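Periplasmic binding protein (Agrobacterium tumefaciens str. B6, PDB 5L9G) binds the opine mannopine between its two lobes and probably delivers it to an ABC transporter for uptake from the periplasm. Local coordinates at residues K130-N135 with E219-I224; T123-N128 with K138-F143; E164-A169 with I191-E196; A35-L40 with I50-D55. All blocks are in the same frame, centred on the assembly; numbering follows the deposited sequence.

Overall arrangement
Following the chain from its N terminus, interaction 4 closes first: helix 30-48 returns to strand 52-56 within a beta-alpha-beta unit. It stands about 33 Å, centre to centre, from interaction 2 on the opposite side of the chain's centre. Interaction 2 closes a short loop, setting helix 140-144 against strand 115-128. Interaction 1 crosses it, since residues 130-135 lie inside that loop while 219-224 come much later, on the strand neighbouring 115-128. Interaction 3, helix 162-169 against helix 184-197, is nested within the long loop closed by interaction 1. Met140 packs on helix 162-169, joining interactions 2 and 3, and Met222 against Phe143 joins interactions 1 and 2.

Interaction 1: residues K130-N135 with E219-I224; sequences KTYGDN and EVDMII
Tyr132 and Thr131, at the end of helix 129-132, reach across to Asp221 and Met222 where strand 222-226 begins. The closer packing is around the phenol. Its ring edge meets the backbone carbonyl of Asp221 nearly in plane, with CE2 3.3 Å from O, while the methyl CE of Met222 comes obliquely to 3.3 Å from the hydroxyl OH and also touches CZ. The CB of Asp221 lies 3.4 Å from the same OH. Met222 gets there through a chain bent at its last torsion (chi3 81°), which brings the methyl round to the tyrosine. Over the centre of one ring face sits CG2 of the adjacent Thr131, 3.6 Å above the plane. Toward solvent the exposed Thr131 adds one hydrogen bond, OG1 donating to Asp221 OD1 at 2.7 Å on the anti side and 35° out of the carboxylate plane, with its CG2 methyl beside the same carboxylate. The carboxylate has a second partner, as OD2 accepts from Lys152 N, and Tyr132 OH bonds to Pro150 O. Two neutral donors, a hydroxyl and a backbone N-H, thus grip the two oxygens of Asp221 and probably fix the carboxylate's rotation.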
loop_
_atom_site.group_PDB
_atom_site.type_symbol
_atom_site.label_atom_id
_atom_site.label_comp_id
_atom_site.label_asym_id
_atom_site.label_seq_id
_atom_site.Cartn_x
_atom_site.Cartn_y
_atom_site.Cartn_z
ATOM N N LYS A 130 24.944 2.984 5.525
ATOM C CA LYS A 130 26.325 2.707 5.150
ATOM C C LYS A 130 26.720 3.708 4.029
ATOM O O LYS A 130 27.807 4.273 4.060
ATOM C CB LYS A 130 26.497 1.260 4.668
ATOM C CG LYS A 130 27.952 0.927 4.334
ATOM C CD LYS A 130 28.090 -0.306 3.451
ATOM C CE LYS A 130 29.349 -0.266 2.602
ATOM N NZ LYS A 130 30.576 0.004 3.416
ATOM N N THR A 131 25.775 3.994 3.104
ATOM C CA THR A 131 26.066 4.906 1.994
ATOM C C THR A 131 26.151 6.383 2.403
ATOM O O THR A 131 27.090 7.054 1.995
ATOM C CB THR A 131 25.039 4.701 0.853
ATOM O OG1 THR A 131 24.880 3.295 0.650
ATOM C CG2 THR A 131 25.466 5.409 -0.454
ATOM N N TYR A 132 25.130 6.886 3.131
ATOM C CA TYR A 132 24.932 8.295 3.452
ATOM C C TYR A 132 25.046 8.678 4.912
ATOM O O TYR A 132 24.990 9.877 5.212
ATOM C CB TYR A 132 23.517 8.716 2.957
ATOM C CG TYR A 132 23.267 8.389 1.502
ATOM C CD1 TYR A 132 24.000 9.008 0.490
ATOM C CD2 TYR A 132 22.289 7.472 1.134
ATOM C CE1 TYR A 132 23.784 8.701 -0.852
ATOM C CE2 TYR A 132 22.074 7.142 -0.201
ATOM C CZ TYR A 132 22.814 7.770 -1.193
ATOM O OH TYR A 132 22.606 7.461 -2.508
ATOM N N GLY A 133 25.116 7.689 5.801
ATOM C CA GLY A 133 25.105 7.938 7.245
ATOM C C GLY A 133 23.762 8.544 7.622
ATOM O O GLY A 133 22.730 8.201 7.030
ATOM N N ASP A 134 23.770 9.502 8.557
ATOM C CA ASP A 134 22.546 10.188 8.963
ATOM C C ASP A 134 22.147 11.252 7.927
ATOM O O ASP A 134 21.003 11.707 7.943
ATOM C CB ASP A 134 22.721 10.824 10.354
ATOM C CG ASP A 134 22.889 9.835 11.493
ATOM O OD1 ASP A 134 22.438 8.676 11.353
ATOM O OD2 ASP A 134 23.482 10.213 12.516
ATOM N N ASN A 135 23.063 11.609 7.006
ATOM C CA ASN A 135 22.817 12.648 6.004
ATOM C C ASN A 135 22.257 12.067 4.694
ATOM O O ASN A 135 22.788 12.289 3.599
ATOM C CB ASN A 135 24.060 13.534 5.806
ATOM C CG ASN A 135 24.369 14.459 7.001
ATOM O OD1 ASN A 135 23.940 14.246 8.153
ATOM N ND2 ASN A 135 25.149 15.502 6.771
ATOM N N GLU A 219 21.509 -3.721 -0.912
ATOM C CA GLU A 219 21.659 -3.782 -2.372
ATOM C C GLU A 219 21.274 -2.494 -3.087
ATOM O O GLU A 219 21.580 -2.336 -4.273
ATOM C CB GLU A 219 20.900 -4.987 -2.954
ATOM C CG GLU A 219 21.696 -6.274 -2.864
ATOM C CD GLU A 219 21.039 -7.537 -3.402
ATOM O OE1 GLU A 219 20.116 -7.433 -4.246
ATOM O OE2 GLU A 219 21.455 -8.637 -2.971
ATOM N N VAL A 220 20.593 -1.588 -2.378
ATOM C CA VAL A 220 20.185 -0.273 -2.882
ATOM C C VAL A 220 20.714 0.794 -1.942
ATOM O O VAL A 220 20.982 0.487 -0.771
ATOM C CB VAL A 220 18.640 -0.152 -3.093
ATOM C CG1 VAL A 220 18.147 -1.173 -4.113
ATOM C CG2 VAL A 220 17.875 -0.267 -1.772
ATOM N N ASP A 221 20.797 2.050 -2.416
ATOM C CA ASP A 221 21.234 3.162 -1.564
ATOM C C ASP A 221 20.051 3.903 -0.986
ATOM O O ASP A 221 20.117 4.469 0.098
ATOM C CB ASP A 221 22.205 4.080 -2.313
ATOM C CG ASP A 221 23.479 3.344 -2.685
ATOM O OD1 ASP A 221 24.051 2.658 -1.805
ATOM O OD2 ASP A 221 23.856 3.385 -3.860
ATOM N N MET A 222 18.950 3.917 -1.729
ATOM C CA MET A 222 17.711 4.553 -1.269
ATOM C C MET A 222 16.564 3.888 -1.997
ATOM O O MET A 222 16.762 3.341 -3.083
ATOM C CB MET A 222 17.716 6.077 -1.459
ATOM C CG MET A 222 17.915 6.501 -2.915
ATOM S SD MET A 222 17.904 8.309 -3.033
ATOM C CE MET A 222 19.611 8.729 -2.533
ATOM N N ILE A 223 15.369 3.924 -1.394
ATOM C CA ILE A 223 14.206 3.209 -1.940
ATOM C C ILE A 223 12.937 3.894 -1.495
ATOM O O ILE A 223 12.858 4.399 -0.370
ATOM C CB ILE A 223 14.234 1.697 -1.472
ATOM C CG1 ILE A 223 13.050 0.868 -2.005
ATOM C CG2 ILE A 223 14.326 1.548 0.085
ATOM C CD1 ILE A 223 13.212 -0.651 -1.762
ATOM N N ILE A 224 11.942 3.899 -2.381
ATOM C CA ILE A 224 10.598 4.309 -2.010
ATOM C C ILE A 224 9.819 3.007 -1.877
ATOM O O ILE A 224 9.635 2.280 -2.865
ATOM C CB ILE A 224 9.908 5.288 -2.986
ATOM C CG1 ILE A 224 10.714 6.600 -3.133
ATOM C CG2 ILE A 224 8.471 5.571 -2.471
ATOM C CD1 ILE A 224 10.330 7.436 -4.369
#

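Interaction 2: residues T123-N128 with K138-F143; sequences TLIAWN and KSMADF
The Phe143 ring receives the CG2 methyl of Ile125 at its edge, near the ring plane, with CD2 3.9 Å away; Met222 and Ile224 of strand 222-226 also pack on this phenylalanine. The second flat group, the Trp127 indole, is approached obliquely by the ammonium of Lys138, NZ lying 3.8 Å from CH2. Although Lys138 starts out away from the strand, its chain bends at the last torsion (chi4 -78°) and brings NZ to the six-membered ring. Ile125 fills the space between strand and helix with separate branches: CG2 goes to Phe143, CG1 meets the CE methyl of Met140 at 3.7 Å, and CD1 presses on the backbone at Ser139 C, 3.4 Å away. The helix start is fixed by its own polar groups. Ser139 OG caps Asp142 N at 3.1 Å, and Asp142 OD2 accepts from Lys138 N through its anti lone pair, with a nearly straight N-H...O angle of 174°. Trp127 NE1 is hydrogen-bonded to Gly133 O. Helix 140-144 covers strand 115-128 in the sheet, flanked by strand 222-226 on the phenylalanine side and by helix 162-169, whose Ala165 and Leu168 meet Met140.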
loop_
_atom_site.group_PDB
_atom_site.type_symbol
_atom_site.label_atom_id
_atom_site.label_comp_id
_atom_site.label_asym_id
_atom_site.label_seq_id
_atom_site.Cartn_x
_atom_site.Cartn_y
_atom_site.Cartn_z
ATOM N N THR A 123 3.843 5.131 1.934
ATOM C CA THR A 123 4.784 4.868 0.843
ATOM C C THR A 123 5.831 5.953 1.093
ATOM O O THR A 123 5.539 7.137 0.911
ATOM C CB THR A 123 4.103 4.989 -0.507
ATOM O OG1 THR A 123 3.073 3.999 -0.587
ATOM C CG2 THR A 123 5.072 4.801 -1.645
ATOM N N LEU A 124 7.001 5.559 1.610
ATOM C CA LEU A 124 7.985 6.514 2.103
ATOM C C LEU A 124 9.406 6.278 1.595
ATOM O O LEU A 124 9.679 5.250 0.986
ATOM C CB LEU A 124 7.940 6.525 3.679
ATOM C CG LEU A 124 8.063 5.158 4.409
ATOM C CD1 LEU A 124 9.476 4.549 4.262
ATOM C CD2 LEU A 124 7.774 5.321 5.903
ATOM N N ILE A 125 10.314 7.222 1.914
ATOM C CA ILE A 125 11.732 7.199 1.538
ATOM C C ILE A 125 12.547 6.548 2.642
ATOM O O ILE A 125 12.511 7.015 3.773
ATOM C CB ILE A 125 12.245 8.664 1.315
ATOM C CG1 ILE A 125 11.474 9.358 0.190
ATOM C CG2 ILE A 125 13.788 8.731 1.063
ATOM C CD1 ILE A 125 11.496 10.922 0.312
ATOM N N ALA A 126 13.366 5.565 2.286
ATOM C CA ALA A 126 14.316 4.927 3.208
ATOM C C ALA A 126 15.678 4.988 2.540
ATOM O O ALA A 126 15.760 4.905 1.310
ATOM C CB ALA A 126 13.938 3.465 3.458
ATOM N N TRP A 127 16.742 5.127 3.336
ATOM C CA TRP A 127 18.083 5.180 2.773
ATOM C C TRP A 127 19.060 4.341 3.549
ATOM O O TRP A 127 18.872 4.064 4.746
ATOM C CB TRP A 127 18.582 6.622 2.626
ATOM C CG TRP A 127 19.001 7.255 3.924
ATOM C CD1 TRP A 127 20.230 7.191 4.516
ATOM C CD2 TRP A 127 18.157 7.999 4.826
ATOM N NE1 TRP A 127 20.214 7.877 5.716
ATOM C CE2 TRP A 127 18.960 8.401 5.918
ATOM C CE3 TRP A 127 16.811 8.414 4.785
ATOM C CZ2 TRP A 127 18.460 9.192 6.969
ATOM C CZ3 TRP A 127 16.318 9.202 5.821
ATOM C CH2 TRP A 127 17.130 9.572 6.903
ATOM N N ASN A 128 20.133 3.971 2.853
ATOM C CA ASN A 128 21.184 3.132 3.363
ATOM C C ASN A 128 22.133 3.983 4.196
ATOM O O ASN A 128 22.802 4.881 3.652
ATOM C CB ASN A 128 21.928 2.524 2.160
ATOM C CG ASN A 128 22.853 1.411 2.514
ATOM O OD1 ASN A 128 23.421 1.360 3.613
ATOM N ND2 ASN A 128 23.013 0.484 1.580
ATOM N N LYS A 138 15.979 13.389 2.646
ATOM C CA LYS A 138 14.870 13.569 3.587
ATOM C C LYS A 138 13.601 14.153 2.939
ATOM O O LYS A 138 12.716 14.626 3.651
ATOM C CB LYS A 138 15.345 14.402 4.790
ATOM C CG LYS A 138 16.380 13.660 5.655
ATOM C CD LYS A 138 17.019 14.551 6.694
ATOM C CE LYS A 138 18.094 13.835 7.481
ATOM N NZ LYS A 138 17.531 12.938 8.523
ATOM N N SER A 139 13.533 14.141 1.593
ATOM C CA SER A 139 12.432 14.701 0.789
ATOM C C SER A 139 12.481 14.074 -0.593
ATOM O O SER A 139 13.502 13.478 -0.957
ATOM C CB SER A 139 12.595 16.223 0.645
ATOM O OG SER A 139 13.598 16.571 -0.306
ATOM N N MET A 140 11.392 14.211 -1.387
ATOM C CA MET A 140 11.402 13.670 -2.756
ATOM C C MET A 140 12.384 14.426 -3.650
ATOM O O MET A 140 12.999 13.808 -4.520
ATOM C CB MET A 140 10.016 13.703 -3.393
ATOM C CG MET A 140 9.141 12.597 -2.948
ATOM S SD MET A 140 9.884 10.944 -3.100
ATOM C CE MET A 140 8.713 10.067 -2.128
ATOM N N ALA A 141 12.550 15.745 -3.429
ATOM C CA ALA A 141 13.537 16.530 -4.185
ATOM C C ALA A 141 14.920 15.868 -3.971
ATOM O O ALA A 141 15.616 15.591 -4.947
ATOM C CB ALA A 141 13.550 17.990 -3.709
ATOM N N ASP A 142 15.252 15.511 -2.714
ATOM C CA ASP A 142 16.516 14.844 -2.354
ATOM C C ASP A 142 16.621 13.478 -3.018
ATOM O O ASP A 142 17.675 13.141 -3.552
ATOM C CB ASP A 142 16.641 14.667 -0.831
ATOM C CG ASP A 142 16.950 15.892 -0.002
ATOM O OD1 ASP A 142 17.323 16.932 -0.594
ATOM O OD2 ASP A 142 16.911 15.783 1.256
ATOM N N PHE A 143 15.527 12.684 -2.978
ATOM C CA PHE A 143 15.513 11.343 -3.571
ATOM C C PHE A 143 15.877 11.423 -5.066
ATOM O O PHE A 143 16.634 10.586 -5.560
ATOM C CB PHE A 143 14.129 10.711 -3.408
ATOM C CG PHE A 143 14.105 9.243 -3.766
ATOM C CD1 PHE A 143 13.842 8.828 -5.073
ATOM C CD2 PHE A 143 14.354 8.275 -2.801
ATOM C CE1 PHE A 143 13.833 7.466 -5.408
ATOM C CE2 PHE A 143 14.320 6.912 -3.129
ATOM C CZ PHE A 143 14.093 6.520 -4.432
#

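Interaction 3: residues E164-A169 with I191-E196; sequences EAAALA and IAKLTE
Ala166 presents its methyl to two residues of the crossing helix. Its CB lies 3.7 Å from CG of Leu194, touching the branch point of that side chain, with Leu194 CD2 next nearest at 4.2 Å, and 4.1 Å from CB of Lys193. One turn further on, Ala169 CB meets the far part of the same lysine, with CE 3.9 Å away. Lys193 therefore runs alongside the alanine helix, its methylenes doing the touching: CG also comes within 4.0 Å of Ala166 O. The chain leaves with CG opposite the backbone N (chi1 -172°), bends at chi2 (64°), and is extended from there on, which carries NZ past Ala169. There the ammonium forms a salt bridge with Glu196, one turn later in its own helix, NZ to OE2 being 3.3 Å, on the syn side but tilted out of the carboxylate plane.

With alanines at the crossing, the axes of 164-169 and 191-196 approach to 8.6 Å and run almost at right angles, 89° apart, so the contact is confined to a short patch about the crossing. Around it, Phe144 of helix 140-144 touches both Ala169 and Lys193, while Tyr338 of helix 324-343 packs on Leu194. Across the interface itself the contact is made almost wholly by aliphatic carbon, with Ala166 O beside Lys193 CG, and the charge of Lys193 is met by Glu196 of the same helix. The chemistry implies apolar packing between the helices, with the lysine serving through its aliphatic chain and keeping its ionic partner to one side.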
loop_
_atom_site.group_PDB
_atom_site.type_symbol
_atom_site.label_atom_id
_atom_site.label_comp_id
_atom_site.label_asym_id
_atom_site.label_seq_id
_atom_site.Cartn_x
_atom_site.Cartn_y
_atom_site.Cartn_z
ATOM N N GLU A 164 3.154 10.491 -8.070
ATOM C CA GLU A 164 3.053 11.568 -7.079
ATOM C C GLU A 164 4.425 11.951 -6.542
ATOM O O GLU A 164 4.653 13.146 -6.297
ATOM C CB GLU A 164 2.120 11.174 -5.931
ATOM C CG GLU A 164 0.682 10.885 -6.338
ATOM C CD GLU A 164 0.381 9.408 -6.566
ATOM O OE1 GLU A 164 -0.743 8.970 -6.236
ATOM O OE2 GLU A 164 1.258 8.690 -7.095
ATOM N N ALA A 165 5.345 10.948 -6.375
ATOM C CA ALA A 165 6.722 11.177 -5.895
ATOM C C ALA A 165 7.430 12.147 -6.846
ATOM O O ALA A 165 8.062 13.087 -6.389
ATOM C CB ALA A 165 7.491 9.855 -5.812
ATOM N N ALA A 166 7.265 11.945 -8.163
ATOM C CA ALA A 166 7.847 12.802 -9.192
ATOM C C ALA A 166 7.268 14.220 -9.120
ATOM O O ALA A 166 8.042 15.180 -9.201
ATOM C CB ALA A 166 7.627 12.201 -10.565
ATOM N N ALA A 167 5.930 14.353 -8.912
ATOM C CA ALA A 167 5.265 15.663 -8.766
ATOM C C ALA A 167 5.883 16.409 -7.567
ATOM O O ALA A 167 6.275 17.560 -7.720
ATOM C CB ALA A 167 3.770 15.484 -8.563
ATOM N N LEU A 168 6.077 15.700 -6.421
ATOM C CA LEU A 168 6.719 16.262 -5.225
ATOM C C LEU A 168 8.165 16.686 -5.498
ATOM O O LEU A 168 8.546 17.781 -5.102
ATOM C CB LEU A 168 6.665 15.266 -4.045
ATOM C CG LEU A 168 5.297 15.078 -3.414
ATOM C CD1 LEU A 168 5.283 13.851 -2.545
ATOM C CD2 LEU A 168 4.866 16.341 -2.631
ATOM N N ALA A 169 8.956 15.843 -6.200
ATOM C CA ALA A 169 10.351 16.154 -6.568
ATOM C C ALA A 169 10.465 17.438 -7.384
ATOM O O ALA A 169 11.467 18.139 -7.262
ATOM C CB ALA A 169 10.950 15.016 -7.360
ATOM N N ILE A 191 6.063 12.319 -15.499
ATOM C CA ILE A 191 6.632 11.194 -16.251
ATOM C C ILE A 191 8.038 11.549 -16.763
ATOM O O ILE A 191 8.936 10.705 -16.687
ATOM C CB ILE A 191 5.635 10.709 -17.346
ATOM C CG1 ILE A 191 4.512 9.853 -16.707
ATOM C CG2 ILE A 191 6.314 9.972 -18.527
ATOM C CD1 ILE A 191 4.918 8.457 -16.129
ATOM N N ALA A 192 8.240 12.822 -17.199
ATOM C CA ALA A 192 9.545 13.316 -17.655
ATOM C C ALA A 192 10.573 13.266 -16.507
ATOM O O ALA A 192 11.730 12.903 -16.728
ATOM C CB ALA A 192 9.418 14.732 -18.192
ATOM N N LYS A 193 10.133 13.605 -15.283
ATOM C CA LYS A 193 10.966 13.577 -14.075
ATOM C C LYS A 193 11.378 12.140 -13.733
ATOM O O LYS A 193 12.534 11.908 -13.380
ATOM C CB LYS A 193 10.238 14.259 -12.895
ATOM C CG LYS A 193 11.086 14.468 -11.645
ATOM C CD LYS A 193 12.246 15.426 -11.881
ATOM C CE LYS A 193 13.037 15.712 -10.631
ATOM N NZ LYS A 193 14.138 16.680 -10.898
ATOM N N LEU A 194 10.440 11.184 -13.850
ATOM C CA LEU A 194 10.715 9.767 -13.596
ATOM C C LEU A 194 11.689 9.224 -14.651
ATOM O O LEU A 194 12.581 8.438 -14.318
ATOM C CB LEU A 194 9.420 8.941 -13.576
ATOM C CG LEU A 194 8.513 9.063 -12.341
ATOM C CD1 LEU A 194 7.102 8.556 -12.642
ATOM C CD2 LEU A 194 9.094 8.332 -11.133
ATOM N N THR A 195 11.529 9.663 -15.921
ATOM C CA THR A 195 12.402 9.299 -17.039
ATOM C C THR A 195 13.833 9.764 -16.760
ATOM O O THR A 195 14.772 9.007 -16.976
ATOM C CB THR A 195 11.817 9.834 -18.366
ATOM O OG1 THR A 195 10.514 9.277 -18.549
ATOM C CG2 THR A 195 12.687 9.512 -19.578
ATOM N N GLU A 196 13.984 10.993 -16.247
ATOM C CA GLU A 196 15.268 11.599 -15.882
ATOM C C GLU A 196 15.970 10.754 -14.787
ATOM O O GLU A 196 17.190 10.563 -14.838
ATOM C CB GLU A 196 15.016 13.027 -15.374
ATOM C CG GLU A 196 16.250 13.866 -15.100
ATOM C CD GLU A 196 15.906 15.154 -14.375
ATOM O OE1 GLU A 196 15.425 16.098 -15.044
ATOM O OE2 GLU A 196 16.050 15.197 -13.131
#

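Interaction 4: residues A35-L40 with I50-D55; sequences AQDKAL and ITYTQD. With EDO (1,2-ethanediol), chain E.
Helix 30-48, which widens into a pi-type turn at 37-40, passes over strand 52-56 with the backbones well separated, the nearest CA atoms being those of Asp37 and Gln54 at 8.7 Å, so side chains alone span the gap. The bridge is built on the carboxylate of Asp37. Tyr52 OH donates to Asp37 OD1 in a short bond of 2.6 Å, arriving on the syn side and 19° out of the carboxylate plane. Seen from the ring, OD1 lies at its edge and in its plane, 3.3 Å from CE2, with the carboxylate turned 57° from the ring. Asp37 holds CG opposite its backbone N (chi1 -171°), which swings the carboxylate out from the helix toward the strand. The Gln54 side chain crosses that of Asp37 at about a right angle, NE2 lying 3.3 Å from Asp37 CG; its OE1 accepts from Gln33 NE2.

The tyrosine hydroxyl has a further partner in a 1,2-ethanediol molecule, probably from the crystallisation liquor. Its O1 donates to Tyr52 OH at 2.8 Å and its C2 lies at the ring edge, in plane, 3.4 Å from CE1; the diol also bonds to Ala42 O. In this crystal the hydroxyl thus both donates and accepts. Ala42 and Ala45 of helix 30-48 also touch Tyr52, while Trp41 meets Gln54. The contact lies at the surface, with Gln54 about 13 Å from the bound mannopine, and joins helix and second strand of the beta-alpha-beta unit 23-27, 30-48, 52-56, whose two strands run parallel, as in the lobes of periplasmic binding proteins.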
loop_
_atom_site.group_PDB
_atom_site.type_symbol
_atom_site.label_atom_id
_atom_site.label_comp_id
_atom_site.label_asym_id
_atom_site.label_seq_id
_atom_site.Cartn_x
_atom_site.Cartn_y
_atom_site.Cartn_z
ATOM N N ALA A 35 1.008 -10.726 9.188
ATOM C CA ALA A 35 0.314 -9.905 10.184
ATOM C C ALA A 35 -1.210 -10.057 10.049
ATOM O O ALA A 35 -1.897 -10.240 11.051
ATOM C CB ALA A 35 0.709 -8.453 10.036
ATOM N N GLN A 36 -1.732 -10.003 8.810
ATOM C CA GLN A 36 -3.167 -10.165 8.562
ATOM C C GLN A 36 -3.616 -11.567 8.973
ATOM O O GLN A 36 -4.628 -11.712 9.645
ATOM C CB GLN A 36 -3.496 -9.925 7.086
ATOM C CG GLN A 36 -3.321 -8.493 6.648
ATOM C CD GLN A 36 -3.403 -8.419 5.154
ATOM O OE1 GLN A 36 -4.479 -8.304 4.586
ATOM N NE2 GLN A 36 -2.262 -8.526 4.492
ATOM N N ASP A 37 -2.836 -12.596 8.613
ATOM C CA ASP A 37 -3.187 -13.963 8.967
ATOM C C ASP A 37 -3.251 -14.169 10.487
ATOM O O ASP A 37 -4.228 -14.747 10.985
ATOM C CB ASP A 37 -2.233 -14.972 8.315
ATOM C CG ASP A 37 -2.693 -16.406 8.469
ATOM O OD1 ASP A 37 -3.874 -16.686 8.167
ATOM O OD2 ASP A 37 -1.900 -17.226 8.951
ATOM N N LYS A 38 -2.261 -13.627 11.222
ATOM C CA LYS A 38 -2.199 -13.796 12.678
ATOM C C LYS A 38 -3.257 -13.009 13.439
ATOM O O LYS A 38 -3.893 -13.566 14.336
ATOM C CB LYS A 38 -0.799 -13.470 13.210
ATOM C CG LYS A 38 -0.565 -13.872 14.663
ATOM C CD LYS A 38 0.849 -13.537 15.141
ATOM C CE LYS A 38 1.092 -14.031 16.554
ATOM N NZ LYS A 38 1.254 -15.513 16.619
ATOM N N ALA A 39 -3.415 -11.731 13.107
ATOM C CA ALA A 39 -4.327 -10.825 13.794
ATOM C C ALA A 39 -5.775 -10.921 13.364
ATOM O O ALA A 39 -6.666 -10.686 14.189
ATOM C CB ALA A 39 -3.850 -9.402 13.607
ATOM N N LEU A 40 -6.021 -11.202 12.073
ATOM C CA LEU A 40 -7.374 -11.171 11.510
ATOM C C LEU A 40 -7.935 -12.496 11.028
ATOM O O LEU A 40 -8.973 -12.929 11.528
ATOM C CB LEU A 40 -7.427 -10.149 10.349
ATOM C CG LEU A 40 -6.765 -8.774 10.575
ATOM C CD1 LEU A 40 -6.678 -7.984 9.258
ATOM C CD2 LEU A 40 -7.508 -7.974 11.635
ATOM N N ILE A 50 -14.910 -21.713 10.549
ATOM C CA ILE A 50 -14.751 -21.886 9.098
ATOM C C ILE A 50 -13.280 -22.187 8.750
ATOM O O ILE A 50 -12.387 -21.903 9.554
ATOM C CB ILE A 50 -15.319 -20.681 8.279
ATOM C CG1 ILE A 50 -14.481 -19.399 8.468
ATOM C CG2 ILE A 50 -16.812 -20.430 8.559
ATOM C CD1 ILE A 50 -14.466 -18.455 7.260
ATOM N N THR A 51 -13.035 -22.764 7.559
ATOM C CA THR A 51 -11.687 -23.053 7.068
ATOM C C THR A 51 -11.386 -22.137 5.891
ATOM O O THR A 51 -12.292 -21.795 5.124
ATOM C CB THR A 51 -11.491 -24.534 6.709
ATOM O OG1 THR A 51 -12.428 -24.905 5.685
ATOM C CG2 THR A 51 -11.591 -25.447 7.919
ATOM N N TYR A 52 -10.119 -21.741 5.753
ATOM C CA TYR A 52 -9.681 -20.847 4.691
ATOM C C TYR A 52 -8.296 -21.237 4.148
ATOM O O TYR A 52 -7.486 -21.867 4.846
ATOM C CB TYR A 52 -9.730 -19.350 5.147
ATOM C CG TYR A 52 -8.675 -19.023 6.182
ATOM C CD1 TYR A 52 -8.804 -19.459 7.496
ATOM C CD2 TYR A 52 -7.496 -18.374 5.823
ATOM C CE1 TYR A 52 -7.788 -19.268 8.427
ATOM C CE2 TYR A 52 -6.463 -18.185 6.748
ATOM C CZ TYR A 52 -6.623 -18.628 8.053
ATOM O OH TYR A 52 -5.668 -18.421 9.005
ATOM N N THR A 53 -8.049 -20.861 2.890
ATOM C CA THR A 53 -6.801 -21.072 2.163
ATOM C C THR A 53 -6.243 -19.693 1.796
ATOM O O THR A 53 -7.011 -18.799 1.429
ATOM C CB THR A 53 -7.067 -21.971 0.931
ATOM O OG1 THR A 53 -7.065 -23.337 1.344
ATOM C CG2 THR A 53 -6.042 -21.782 -0.203
ATOM N N GLN A 54 -4.920 -19.523 1.903
ATOM C CA GLN A 54 -4.250 -18.277 1.517
ATOM C C GLN A 54 -3.658 -18.377 0.106
ATOM O O GLN A 54 -3.246 -19.456 -0.335
ATOM C CB GLN A 54 -3.085 -17.976 2.473
ATOM C CG GLN A 54 -3.459 -17.606 3.889
ATOM C CD GLN A 54 -2.208 -17.270 4.656
ATOM O OE1 GLN A 54 -1.438 -16.371 4.292
ATOM N NE2 GLN A 54 -1.947 -18.024 5.710
ATOM N N ASP A 55 -3.552 -17.230 -0.566
ATOM C CA ASP A 55 -2.849 -17.081 -1.831
ATOM C C ASP A 55 -2.163 -15.706 -1.801
ATOM O O ASP A 55 -2.393 -14.928 -0.865
ATOM C CB ASP A 55 -3.756 -17.258 -3.050
ATOM C CG ASP A 55 -3.018 -17.670 -4.322
ATOM O OD1 ASP A 55 -1.775 -17.772 -4.281
ATOM O OD2 ASP A 55 -3.694 -17.924 -5.351
HETATM C C1 EDO E . -6.243 -21.004 11.682
HETATM O O1 EDO E . -5.527 -20.802 10.466
HETATM C C2 EDO E . -7.766 -20.898 11.406
HETATM O O2 EDO E . -8.421 -20.264 12.486
#